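Local coordinates for protein 6-phosphogluconolactonase (Shewanella baltica, PDB 3NWP) that probably hydrolyses 6-phosphogluconolactone to 6-phosphogluconate, the lactonase step of the oxidative pentose phosphate pathway, at residues A[21-26]-A[57-62]; A[39-44]-A[130-135]; A[145-150]-A[173-178]; A[152-157]-A[210-215]. One frame throughout, in Å; residues are numbered along the deposited sequence. Where two conformers were deposited one is given.

Contact 1: A[21-26]-A[57-62]; sequences LASKIA and SMKSID
The aliphatic part of Lys59 lies over the methyl group of Ala26, with Lys59 CG 3.7 Å from Ala26 CB and its neighbours CB and CD only slightly farther away. From there the side chain heads back toward the start of the helix. Its bend at chi2 (-70°) places CD still within reach of Ala26, and CE then comes 4.1 Å from Ala22 CB. Ala22 and Ala26 are one turn apart on helix 14-36, joined by the helical bond from Ala26 N to Ala22 O, and together they offer two small methyls for one long chain. The ammonium group ends near Ser23, with Lys59 NZ 3.1 Å from Ser23 OG; that serine was deposited in two conformers, so little should rest on the distance. The Ser23 hydroxyl is hydrogen-bonded to Gln19 O, one turn back in the same helix.

Two residues beyond the lysine, Ile61 adds a second apolar point. Its CG2 branch approaches Ala26 from the carbonyl side, 3.7 Å from Ala26 O and 4.0 Å from Ala26 CB. Ser60, between them, is the centre of an inverse gamma turn and points away from the helix, whereas Lys59 and Ile61 point toward it. Segment 57-62 leaves helix 50-58, the helix of a beta-alpha-beta crossover between parallel strands 39-43 and 66-74, and Ile61 continues onto Leu29 of helix 14-36. The chemistry is that of an amphipathic lysine: methylenes spent on alanine methyls, and a charge carried to the partly exposed margin, beside Ser23.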
loop_
_atom_site.group_PDB
_atom_site.type_symbol
_atom_site.label_atom_id
_atom_site.label_comp_id
_atom_site.label_asym_id
_atom_site.label_seq_id
_atom_site.Cartn_x
_atom_site.Cartn_y
_atom_site.Cartn_z
ATOM N N LEU A 21 6.900 -3.775 -13.185
ATOM C CA LEU A 21 5.864 -3.676 -12.137
ATOM C C LEU A 21 4.634 -2.936 -12.665
ATOM O O LEU A 21 3.475 -3.386 -12.459
ATOM C CB LEU A 21 6.416 -3.008 -10.893
ATOM C CG LEU A 21 5.504 -2.876 -9.677
ATOM C CD1 LEU A 21 4.855 -4.254 -9.293
ATOM C CD2 LEU A 21 6.270 -2.280 -8.468
ATOM N N ALA A 22 4.849 -1.855 -13.402
ATOM C CA ALA A 22 3.705 -1.145 -14.000
ATOM C C ALA A 22 2.937 -2.046 -14.943
ATOM O O ALA A 22 1.682 -2.036 -14.963
ATOM C CB ALA A 22 4.192 0.158 -14.712
ATOM N N SER A 23 3.644 -2.789 -15.794
ATOM C CA SER A 23 2.961 -3.715 -16.700
ATOM C C SER A 23 2.181 -4.800 -15.967
ATOM O O SER A 23 1.053 -5.110 -16.352
ATOM C CB SER A 23 3.970 -4.354 -17.670
ATOM O OG SER A 23 4.547 -3.364 -18.473
ATOM N N LYS A 24 2.763 -5.416 -14.928
ATOM C CA LYS A 24 2.074 -6.445 -14.155
ATOM C C LYS A 24 0.818 -5.878 -13.483
ATOM O O LYS A 24 -0.237 -6.507 -13.515
ATOM C CB LYS A 24 2.984 -7.095 -13.124
ATOM C CG LYS A 24 4.131 -7.902 -13.679
ATOM C CD LYS A 24 3.640 -9.064 -14.490
ATOM C CE LYS A 24 4.841 -9.975 -14.902
ATOM N NZ LYS A 24 4.295 -11.256 -15.433
ATOM N N ILE A 25 0.898 -4.738 -12.867
ATOM C CA ILE A 25 -0.246 -4.121 -12.209
ATOM C C ILE A 25 -1.305 -3.791 -13.216
ATOM O O ILE A 25 -2.493 -4.146 -12.992
ATOM C CB ILE A 25 0.195 -2.846 -11.433
ATOM C CG1 ILE A 25 1.053 -3.204 -10.211
ATOM C CG2 ILE A 25 -1.017 -2.014 -10.938
ATOM C CD1 ILE A 25 1.814 -2.007 -9.649
ATOM N N ALA A 26 -0.943 -3.145 -14.309
ATOM C CA ALA A 26 -1.940 -2.771 -15.300
ATOM C C ALA A 26 -2.691 -4.010 -15.850
ATOM O O ALA A 26 -3.911 -3.997 -16.011
ATOM C CB ALA A 26 -1.316 -1.893 -16.441
ATOM N N SER A 57 0.280 5.726 -14.977
ATOM C CA SER A 57 -0.634 6.720 -15.468
ATOM C C SER A 57 -0.773 6.675 -16.988
ATOM O O SER A 57 -1.800 7.132 -17.491
ATOM C CB SER A 57 -0.258 8.116 -15.012
ATOM O OG SER A 57 0.761 8.692 -15.819
HETATM N N MSE A 58 0.233 6.180 -17.695
HETATM C CA MSE A 58 0.185 6.140 -19.152
HETATM C C MSE A 58 -0.367 4.819 -19.716
HETATM O O MSE A 58 -0.667 4.751 -20.926
HETATM C CB MSE A 58 1.568 6.461 -19.747
HETATM C CG MSE A 58 1.934 7.929 -19.662
HETATM SE SE MSE A 58 0.865 9.010 -20.831
HETATM C CE MSE A 58 1.975 8.895 -22.426
ATOM N N LYS A 59 -0.543 3.782 -18.868
ATOM C CA LYS A 59 -1.015 2.472 -19.344
ATOM C C LYS A 59 -2.449 2.574 -19.891
ATOM O O LYS A 59 -3.304 3.190 -19.248
ATOM C CB LYS A 59 -0.937 1.429 -18.230
ATOM C CG LYS A 59 0.483 1.065 -17.794
ATOM C CD LYS A 59 1.204 0.289 -18.866
ATOM C CE LYS A 59 2.659 -0.029 -18.482
ATOM N NZ LYS A 59 3.326 -0.763 -19.607
ATOM N N SER A 60 -2.689 1.965 -21.057
ATOM C CA SER A 60 -3.990 1.983 -21.692
ATOM C C SER A 60 -4.854 0.808 -21.211
ATOM O O SER A 60 -4.819 -0.288 -21.755
ATOM C CB SER A 60 -3.839 1.904 -23.225
ATOM O OG SER A 60 -5.114 1.993 -23.865
ATOM N N ILE A 61 -5.468 1.029 -20.050
ATOM C CA ILE A 61 -6.462 0.103 -19.496
ATOM C C ILE A 61 -7.703 0.940 -19.173
ATOM O O ILE A 61 -7.684 2.197 -19.265
ATOM C CB ILE A 61 -5.916 -0.634 -18.220
ATOM C CG1 ILE A 61 -5.586 0.330 -17.095
ATOM C CG2 ILE A 61 -4.688 -1.518 -18.595
ATOM C CD1 ILE A 61 -5.454 -0.364 -15.638
ATOM N N ASP A 62 -8.762 0.219 -18.764
ATOM C CA ASP A 62 -10.046 0.826 -18.430
ATOM C C ASP A 62 -9.978 1.506 -17.045
ATOM O O ASP A 62 -10.695 1.124 -16.110
ATOM C CB ASP A 62 -11.150 -0.244 -18.485
ATOM C CG ASP A 62 -11.446 -0.765 -19.852
ATOM O OD1 ASP A 62 -11.301 -0.037 -20.869
ATOM O OD2 ASP A 62 -11.907 -1.943 -19.996
#

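Contact 2: A[39-44]-A[130-135]; sequences ASLVVS and FDVVVL
Val42 keeps CG1 anti to the backbone N (chi1 174°), which sets CG2 anti to its carbonyl carbon, and Phe130 likewise holds CG anti to the carbonyl carbon (chi1 -60°); the valine methyl thereby meets the ring. It is a CH-pi contact, Val42 CG2 standing 3.6 Å from the ring centroid, almost on the normal. Ser40 OG lies at the ring's edge in its plane and is hydrogen-bonded to Pro127 O. An alanine in place of Phe130 would probably open a gap over Val42 CG2 and leave that methyl without its aromatic face. Between the backbones runs the parallel pairing of a Rossmann-like sheet: Val42 N binds Val132 O at 2.9 Å, and Val42 O receives Val134 N at 2.9 Å. On the face bearing Leu41 and Val132 the two side chains lie side by side, Leu41 CD1 3.8 Å from Val132 CG1. Side chains extend the ladder at both ends. Asp131 OD2 accepts a hydrogen bond from Ser40 N, through its anti lone pair, at 2.9 Å, while OD1 forms salt bridges with Arg36 and Arg187. At the far end the hydroxyl of Ser44 donates to Val134 O, OG to O 2.7 Å, on a lone pair of the carbonyl.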
loop_
_atom_site.group_PDB
_atom_site.type_symbol
_atom_site.label_atom_id
_atom_site.label_comp_id
_atom_site.label_asym_id
_atom_site.label_seq_id
_atom_site.Cartn_x
_atom_site.Cartn_y
_atom_site.Cartn_z
ATOM N N ALA A 39 -12.479 -2.747 -10.832
ATOM C CA ALA A 39 -11.312 -3.270 -10.153
ATOM C C ALA A 39 -10.941 -2.301 -9.050
ATOM O O ALA A 39 -11.448 -1.195 -8.985
ATOM C CB ALA A 39 -10.159 -3.428 -11.123
ATOM N N SER A 40 -10.102 -2.763 -8.118
ATOM C CA SER A 40 -9.614 -1.920 -7.030
ATOM C C SER A 40 -8.112 -2.080 -6.848
ATOM O O SER A 40 -7.540 -3.174 -6.948
ATOM C CB SER A 40 -10.348 -2.171 -5.725
ATOM O OG SER A 40 -10.246 -3.506 -5.335
ATOM N N LEU A 41 -7.478 -0.930 -6.634
ATOM C CA LEU A 41 -6.040 -0.766 -6.432
ATOM C C LEU A 41 -5.775 0.025 -5.143
ATOM O O LEU A 41 -6.374 1.085 -4.919
ATOM C CB LEU A 41 -5.490 0.011 -7.580
ATOM C CG LEU A 41 -4.036 0.444 -7.526
ATOM C CD1 LEU A 41 -3.068 -0.759 -7.532
ATOM C CD2 LEU A 41 -3.667 1.478 -8.695
ATOM N N VAL A 42 -4.873 -0.485 -4.305
ATOM C CA VAL A 42 -4.397 0.226 -3.120
ATOM C C VAL A 42 -2.954 0.533 -3.385
ATOM O O VAL A 42 -2.162 -0.331 -3.776
ATOM C CB VAL A 42 -4.512 -0.640 -1.874
ATOM C CG1 VAL A 42 -3.870 0.072 -0.645
ATOM C CG2 VAL A 42 -6.036 -1.045 -1.613
ATOM N N VAL A 43 -2.563 1.787 -3.208
ATOM C CA VAL A 43 -1.187 2.187 -3.334
ATOM C C VAL A 43 -0.631 2.818 -2.043
ATOM O O VAL A 43 -1.405 3.365 -1.228
ATOM C CB VAL A 43 -0.950 3.153 -4.491
ATOM C CG1 VAL A 43 -1.337 2.440 -5.847
ATOM C CG2 VAL A 43 -1.774 4.495 -4.350
ATOM N N SER A 44 0.694 2.791 -1.915
ATOM C CA SER A 44 1.399 3.392 -0.819
ATOM C C SER A 44 2.166 4.639 -1.248
ATOM O O SER A 44 2.403 4.865 -2.439
ATOM C CB SER A 44 2.341 2.361 -0.175
ATOM O OG SER A 44 1.625 1.225 0.301
ATOM N N PHE A 130 -9.515 -6.556 -2.666
ATOM C CA PHE A 130 -8.764 -5.662 -3.482
ATOM C C PHE A 130 -8.038 -6.452 -4.562
ATOM O O PHE A 130 -7.430 -7.483 -4.270
ATOM C CB PHE A 130 -7.739 -4.863 -2.686
ATOM C CG PHE A 130 -8.301 -3.993 -1.590
ATOM C CD1 PHE A 130 -9.216 -2.993 -1.855
ATOM C CD2 PHE A 130 -7.811 -4.103 -0.326
ATOM C CE1 PHE A 130 -9.707 -2.186 -0.827
ATOM C CE2 PHE A 130 -8.293 -3.269 0.709
ATOM C CZ PHE A 130 -9.219 -2.320 0.423
ATOM N N ASP A 131 -8.036 -5.964 -5.797
ATOM C CA ASP A 131 -7.370 -6.725 -6.850
ATOM C C ASP A 131 -5.853 -6.649 -6.765
ATOM O O ASP A 131 -5.145 -7.662 -6.949
ATOM C CB ASP A 131 -7.839 -6.275 -8.207
ATOM C CG ASP A 131 -9.333 -6.557 -8.375
ATOM O OD1 ASP A 131 -9.720 -7.756 -8.296
ATOM O OD2 ASP A 131 -10.139 -5.603 -8.444
ATOM N N VAL A 132 -5.335 -5.455 -6.487
ATOM C CA VAL A 132 -3.879 -5.235 -6.394
ATOM C C VAL A 132 -3.586 -4.280 -5.221
ATOM O O VAL A 132 -4.251 -3.229 -5.094
ATOM C CB VAL A 132 -3.325 -4.619 -7.668
ATOM C CG1 VAL A 132 -1.814 -4.339 -7.497
ATOM C CG2 VAL A 132 -3.519 -5.538 -8.878
ATOM N N VAL A 133 -2.671 -4.667 -4.356
ATOM C CA VAL A 133 -2.168 -3.814 -3.272
ATOM C C VAL A 133 -0.697 -3.638 -3.460
ATOM O O VAL A 133 0.054 -4.618 -3.586
ATOM C CB VAL A 133 -2.427 -4.474 -1.922
ATOM C CG1 VAL A 133 -1.793 -3.683 -0.750
ATOM C CG2 VAL A 133 -3.929 -4.650 -1.685
ATOM N N VAL A 134 -0.220 -2.391 -3.443
ATOM C CA VAL A 134 1.196 -2.051 -3.597
ATOM C C VAL A 134 1.656 -1.457 -2.271
ATOM O O VAL A 134 1.131 -0.439 -1.814
ATOM C CB VAL A 134 1.452 -1.071 -4.725
ATOM C CG1 VAL A 134 2.999 -0.930 -4.933
ATOM C CG2 VAL A 134 0.745 -1.525 -6.026
ATOM N N LEU A 135 2.590 -2.157 -1.625
ATOM C CA LEU A 135 3.150 -1.802 -0.348
ATOM C C LEU A 135 4.610 -1.298 -0.412
ATOM O O LEU A 135 5.358 -1.652 -1.355
ATOM C CB LEU A 135 3.056 -2.999 0.631
ATOM C CG LEU A 135 1.658 -3.540 0.924
ATOM C CD1 LEU A 135 1.855 -4.724 1.950
ATOM C CD2 LEU A 135 0.815 -2.414 1.558
#

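Contact 3: A[145-150]-A[173-178]; sequences SWFPCS and HGRITL
This is a buried, largely polar contact between a loop and a strand: the loop that follows strand 132-135 meets strand 175-178 on the side that bears Arg175 and Thr177, and Ser145, Trp146 and Phe147 each engage it. Ser145 N donates to Thr177 OG1 at 3.1 Å, in a nearly straight bond. With Thr177 OG1 anti to its own backbone N (chi1 -168°), the hydroxyl stands where it can accept that N-H and donate in turn to Leu178 O, 3.0 Å away. The same carbonyl takes a second, shorter bond from the indole, Trp146 NE1 to Leu178 O 2.8 Å, with the oxygen in the ring plane and the indole nitrogen nearly along the C=O axis. Two donors thus grip one buried oxygen.

Strand 175-178 runs antiparallel to both of its neighbours, 66-74 and 163-166, in an otherwise mainly parallel sheet. Two residues earlier in the strand than Thr177, Arg175 NH1 donates to Ser145 OG at 3.1 Å, with the oxygen tilted 21° from the guanidinium plane. Ser145 OG is also bound to Asp72, and Arg175 NH2 to Pro172 O. Phe147 sets its edge over a face of the guanidinium, CE2 3.6 Å from NH1, the planes 86° apart. An alanine in place of Arg175 would probably leave Ser145 OG without this N-H donor and take away the flat group that the Phe147 edge rests on. Phe147 also stacks on the ring of His142, while Trp146 packs on Leu153, Ala156 and Leu157 of helix 153-158.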
loop_
_atom_site.group_PDB
_atom_site.type_symbol
_atom_site.label_atom_id
_atom_site.label_comp_id
_atom_site.label_asym_id
_atom_site.label_seq_id
_atom_site.Cartn_x
_atom_site.Cartn_y
_atom_site.Cartn_z
ATOM N N SER A 145 0.670 2.054 7.855
ATOM C CA SER A 145 1.075 2.740 9.084
ATOM C C SER A 145 0.963 1.789 10.275
ATOM O O SER A 145 0.513 2.174 11.377
ATOM C CB SER A 145 0.365 4.112 9.305
ATOM O OG SER A 145 0.967 5.122 8.500
ATOM N N TRP A 146 1.394 0.549 10.060
ATOM C CA TRP A 146 1.531 -0.468 11.092
ATOM C C TRP A 146 2.910 -0.333 11.671
ATOM O O TRP A 146 3.884 -0.856 11.142
ATOM C CB TRP A 146 1.355 -1.907 10.549
ATOM C CG TRP A 146 0.141 -2.211 9.727
ATOM C CD1 TRP A 146 -1.015 -1.448 9.543
ATOM C CD2 TRP A 146 -0.006 -3.358 8.886
ATOM N NE1 TRP A 146 -1.856 -2.083 8.657
ATOM C CE2 TRP A 146 -1.237 -3.234 8.205
ATOM C CE3 TRP A 146 0.810 -4.458 8.609
ATOM C CZ2 TRP A 146 -1.677 -4.197 7.309
ATOM C CZ3 TRP A 146 0.351 -5.411 7.692
ATOM C CH2 TRP A 146 -0.854 -5.249 7.043
ATOM N N PHE A 147 3.034 0.461 12.726
ATOM C CA PHE A 147 4.319 0.810 13.259
ATOM C C PHE A 147 4.592 0.040 14.552
ATOM O O PHE A 147 3.718 0.013 15.438
ATOM C CB PHE A 147 4.379 2.294 13.584
ATOM C CG PHE A 147 4.660 3.176 12.413
ATOM C CD1 PHE A 147 5.960 3.449 12.042
ATOM C CD2 PHE A 147 3.620 3.761 11.695
ATOM C CE1 PHE A 147 6.224 4.283 10.977
ATOM C CE2 PHE A 147 3.886 4.548 10.609
ATOM C CZ PHE A 147 5.190 4.826 10.253
ATOM N N PRO A 148 5.781 -0.494 14.687
ATOM C CA PRO A 148 6.109 -1.216 15.919
ATOM C C PRO A 148 6.239 -0.288 17.148
ATOM O O PRO A 148 6.113 -0.741 18.267
ATOM C CB PRO A 148 7.414 -1.911 15.577
ATOM C CG PRO A 148 8.035 -1.159 14.477
ATOM C CD PRO A 148 6.896 -0.516 13.712
ATOM N N CYS A 149 6.394 0.998 16.906
ATOM C CA CYS A 149 6.483 1.971 17.982
ATOM C C CYS A 149 5.125 2.547 18.390
ATOM O O CYS A 149 5.097 3.509 19.156
ATOM C CB CYS A 149 7.401 3.100 17.503
ATOM S SG CYS A 149 6.752 3.972 16.053
ATOM N N SER A 150 4.009 2.003 17.876
ATOM C CA SER A 150 2.685 2.572 18.148
ATOM C C SER A 150 1.859 1.674 19.083
ATOM O O SER A 150 1.875 0.430 18.994
ATOM C CB SER A 150 1.902 2.853 16.861
ATOM O OG SER A 150 1.523 1.642 16.218
ATOM N N HIS A 173 3.433 12.603 12.612
ATOM C CA HIS A 173 2.018 12.746 12.181
ATOM C C HIS A 173 1.142 11.598 12.693
ATOM O O HIS A 173 1.536 10.413 12.674
ATOM C CB HIS A 173 1.834 12.901 10.650
ATOM C CG HIS A 173 2.773 13.884 10.024
ATOM N ND1 HIS A 173 2.754 15.229 10.328
ATOM C CD2 HIS A 173 3.789 13.709 9.150
ATOM C CE1 HIS A 173 3.710 15.847 9.649
ATOM N NE2 HIS A 173 4.360 14.947 8.934
ATOM N N GLY A 174 -0.024 11.969 13.151
ATOM C CA GLY A 174 -1.082 10.981 13.338
ATOM C C GLY A 174 -1.316 10.291 11.998
ATOM O O GLY A 174 -1.204 10.921 10.966
ATOM N N ARG A 175 -1.766 9.032 12.045
ATOM C CA ARG A 175 -1.953 8.235 10.845
ATOM C C ARG A 175 -3.318 7.578 10.838
ATOM O O ARG A 175 -3.882 7.226 11.888
ATOM C CB ARG A 175 -0.903 7.103 10.741
ATOM C CG ARG A 175 0.555 7.525 10.972
ATOM C CD ARG A 175 0.964 8.516 9.953
ATOM N NE ARG A 175 2.369 8.899 10.052
ATOM C CZ ARG A 175 3.364 8.349 9.326
ATOM N NH1 ARG A 175 3.107 7.339 8.487
ATOM N NH2 ARG A 175 4.609 8.812 9.444
ATOM N N ILE A 176 -3.818 7.388 9.630
ATOM C CA ILE A 176 -4.873 6.423 9.393
ATOM C C ILE A 176 -4.216 5.332 8.559
ATOM O O ILE A 176 -3.336 5.596 7.737
ATOM C CB ILE A 176 -6.049 7.101 8.707
ATOM C CG1 ILE A 176 -7.210 6.161 8.518
ATOM C CG2 ILE A 176 -5.648 7.734 7.391
ATOM C CD1 ILE A 176 -8.534 6.925 8.583
ATOM N N THR A 177 -4.630 4.113 8.802
ATOM C CA THR A 177 -4.105 2.984 8.039
ATOM C C THR A 177 -5.210 2.031 7.683
ATOM O O THR A 177 -6.090 1.726 8.502
ATOM C CB THR A 177 -3.004 2.273 8.848
ATOM O OG1 THR A 177 -2.294 1.332 7.992
ATOM C CG2 THR A 177 -3.529 1.510 10.068
ATOM N N LEU A 178 -5.083 1.399 6.532
ATOM C CA LEU A 178 -5.872 0.200 6.303
ATOM C C LEU A 178 -5.400 -0.859 7.284
ATOM O O LEU A 178 -4.251 -0.948 7.652
ATOM C CB LEU A 178 -5.784 -0.284 4.833
ATOM C CG LEU A 178 -6.283 0.641 3.742
ATOM C CD1 LEU A 178 -6.400 -0.117 2.360
ATOM C CD2 LEU A 178 -7.572 1.371 4.078
#

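Contact 4: A[152-157]-A[210-215]; sequences ELENAL and DVHAMP
Short helix 153-158 packs here against the loop that joins helices 196-206 and 217-220, through two leucines and a glutamate that reach across from one side of the helix. Leu153 sends CD1 to Pro215 CG, 3.8 Å away, and CD2 to His212 O at 3.9 Å. One turn on, where Leu157 N bonds to Leu153 O, Leu157 CD1 lies 3.7 Å from Val211 CG2, the two side chains lying alongside with opposite headings; Val211 was deposited in two conformers, so this detail is doubtful. Beside the leucines, at the exposed side, is a His-carboxylate hydrogen bond, His212 NE2 to Glu154 OE1. The modelled separation of 2.4 Å is very short and its exact value should be doubted. Glu154 has CG anti to the backbone N (chi1 -167°) and bends at chi2, and OE1 meets the imidazole at its edge, the carboxylate and ring planes 33° apart. Within the loop, Asp210 OD1 forms an Asx motif by accepting a hydrogen bond from Ala213 N at 3.2 Å, from well above the carboxylate plane. Trp146 touches both Leu153 and Pro215, and Asp210 O is held by Arg217 NH1 from helix 217-220.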
loop_
_atom_site.group_PDB
_atom_site.type_symbol
_atom_site.label_atom_id
_atom_site.label_comp_id
_atom_site.label_asym_id
_atom_site.label_seq_id
_atom_site.Cartn_x
_atom_site.Cartn_y
_atom_site.Cartn_z
ATOM N N GLU A 152 -1.270 1.290 18.884
ATOM C CA GLU A 152 -2.410 0.811 18.130
ATOM C C GLU A 152 -2.046 -0.335 17.202
ATOM O O GLU A 152 -2.906 -0.784 16.450
ATOM C CB GLU A 152 -2.973 1.938 17.267
ATOM C CG GLU A 152 -3.496 3.139 18.044
ATOM C CD GLU A 152 -2.456 4.183 18.396
ATOM O OE1 GLU A 152 -1.269 4.126 17.983
ATOM O OE2 GLU A 152 -2.823 5.126 19.147
ATOM N N LEU A 153 -0.796 -0.811 17.269
ATOM C CA LEU A 153 -0.394 -1.889 16.325
ATOM C C LEU A 153 -1.287 -3.130 16.440
ATOM O O LEU A 153 -1.766 -3.631 15.410
ATOM C CB LEU A 153 1.063 -2.267 16.525
ATOM C CG LEU A 153 1.554 -3.364 15.603
ATOM C CD1 LEU A 153 1.479 -2.988 14.083
ATOM C CD2 LEU A 153 3.012 -3.730 15.985
ATOM N N GLU A 154 -1.497 -3.671 17.651
ATOM C CA GLU A 154 -2.358 -4.848 17.763
ATOM C C GLU A 154 -3.748 -4.627 17.180
ATOM O O GLU A 154 -4.299 -5.528 16.513
ATOM C CB GLU A 154 -2.415 -5.313 19.230
ATOM C CG GLU A 154 -3.017 -6.709 19.405
ATOM C CD GLU A 154 -2.167 -7.875 18.799
ATOM O OE1 GLU A 154 -1.179 -7.646 18.077
ATOM O OE2 GLU A 154 -2.500 -9.046 19.049
ATOM N N ASN A 155 -4.340 -3.454 17.426
ATOM C CA ASN A 155 -5.587 -3.109 16.817
ATOM C C ASN A 155 -5.486 -3.177 15.269
ATOM O O ASN A 155 -6.346 -3.765 14.622
ATOM C CB ASN A 155 -6.132 -1.764 17.283
ATOM C CG ASN A 155 -7.577 -1.577 16.880
ATOM O OD1 ASN A 155 -8.359 -2.533 16.954
ATOM N ND2 ASN A 155 -7.929 -0.383 16.465
ATOM N N ALA A 156 -4.498 -2.533 14.718
ATOM C CA ALA A 156 -4.346 -2.586 13.256
ATOM C C ALA A 156 -4.253 -4.018 12.758
ATOM O O ALA A 156 -4.774 -4.338 11.691
ATOM C CB ALA A 156 -3.153 -1.769 12.822
ATOM N N LEU A 157 -3.551 -4.866 13.505
ATOM C CA LEU A 157 -3.300 -6.268 13.097
ATOM C C LEU A 157 -4.481 -7.195 13.288
ATOM O O LEU A 157 -4.506 -8.288 12.732
ATOM C CB LEU A 157 -2.060 -6.821 13.826
ATOM C CG LEU A 157 -0.754 -6.092 13.529
ATOM C CD1 LEU A 157 0.326 -6.708 14.385
ATOM C CD2 LEU A 157 -0.422 -6.145 11.989
ATOM N N ASP A 210 7.837 -12.683 13.990
ATOM C CA ASP A 210 7.460 -11.739 15.120
ATOM C C ASP A 210 6.962 -10.417 14.475
ATOM O O ASP A 210 7.743 -9.482 14.197
ATOM C CB ASP A 210 8.646 -11.511 16.062
ATOM C CG ASP A 210 8.350 -10.536 17.213
ATOM O OD1 ASP A 210 7.275 -9.871 17.224
ATOM O OD2 ASP A 210 9.253 -10.413 18.086
ATOM N N VAL A 211 5.656 -10.332 14.285
ATOM C CA VAL A 211 5.055 -9.184 13.589
ATOM C C VAL A 211 5.177 -7.901 14.428
ATOM O O VAL A 211 5.320 -6.802 13.908
ATOM C CB VAL A 211 3.599 -9.490 13.163
ATOM C CG1 VAL A 211 3.527 -10.796 12.349
ATOM C CG2 VAL A 211 2.662 -9.553 14.375
ATOM N N HIS A 212 5.167 -8.030 15.758
ATOM C CA HIS A 212 5.247 -6.860 16.583
ATOM C C HIS A 212 6.557 -6.153 16.468
ATOM O O HIS A 212 6.612 -4.944 16.624
ATOM C CB HIS A 212 4.882 -7.218 18.054
ATOM C CG HIS A 212 3.442 -7.626 18.191
ATOM N ND1 HIS A 212 3.041 -8.949 18.163
ATOM C CD2 HIS A 212 2.307 -6.890 18.257
ATOM C CE1 HIS A 212 1.721 -9.003 18.250
ATOM N NE2 HIS A 212 1.255 -7.769 18.311
ATOM N N ALA A 213 7.636 -6.876 16.173
ATOM C CA ALA A 213 8.926 -6.233 15.961
ATOM C C ALA A 213 9.022 -5.591 14.543
ATOM O O ALA A 213 9.552 -4.480 14.396
ATOM C CB ALA A 213 10.066 -7.274 16.144
HETATM N N MSE A 214 8.540 -6.309 13.547
HETATM C CA MSE A 214 8.580 -5.837 12.127
HETATM C C MSE A 214 7.256 -6.179 11.451
HETATM O O MSE A 214 7.065 -7.295 10.953
HETATM C CB MSE A 214 9.752 -6.485 11.376
HETATM C CG MSE A 214 11.137 -6.081 11.892
HETATM SE SE MSE A 214 12.601 -6.777 10.947
HETATM C CE MSE A 214 12.497 -5.661 9.572
ATOM N N PRO A 215 6.310 -5.219 11.435
ATOM C CA PRO A 215 4.948 -5.548 10.978
ATOM C C PRO A 215 4.784 -5.994 9.493
ATOM O O PRO A 215 3.815 -6.672 9.180
ATOM C CB PRO A 215 4.182 -4.266 11.288
ATOM C CG PRO A 215 4.887 -3.724 12.535
ATOM C CD PRO A 215 6.345 -3.958 12.205
#

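How the contacts relate
Contacts 1 and 2 alternate along the chain, their centres 13 Å apart, and are linked by Ile25, which drops from helix 14-36 onto Leu41, Val132 and Val134. Contacts 3 and 4 also interleave, with centres 10 Å apart; the loop 145-150 meets both strand 175-178 and, through Trp146 and Pro148, the segment 210-215. Contact 2 lies nearest the chain's centre and touches both contact 1 and contact 3: Leu178 packs on Val42, in a strand of the same sheet, and on Phe130. Contacts 1 and 4, about 32 Å apart between centres, lie on opposite sides of the chain's centre. Contacts 2 and 3 thus both reach the mixed sheet, contact 1 packs on it through Ile25, and contact 4 joins a helix and a loop beside contact 3.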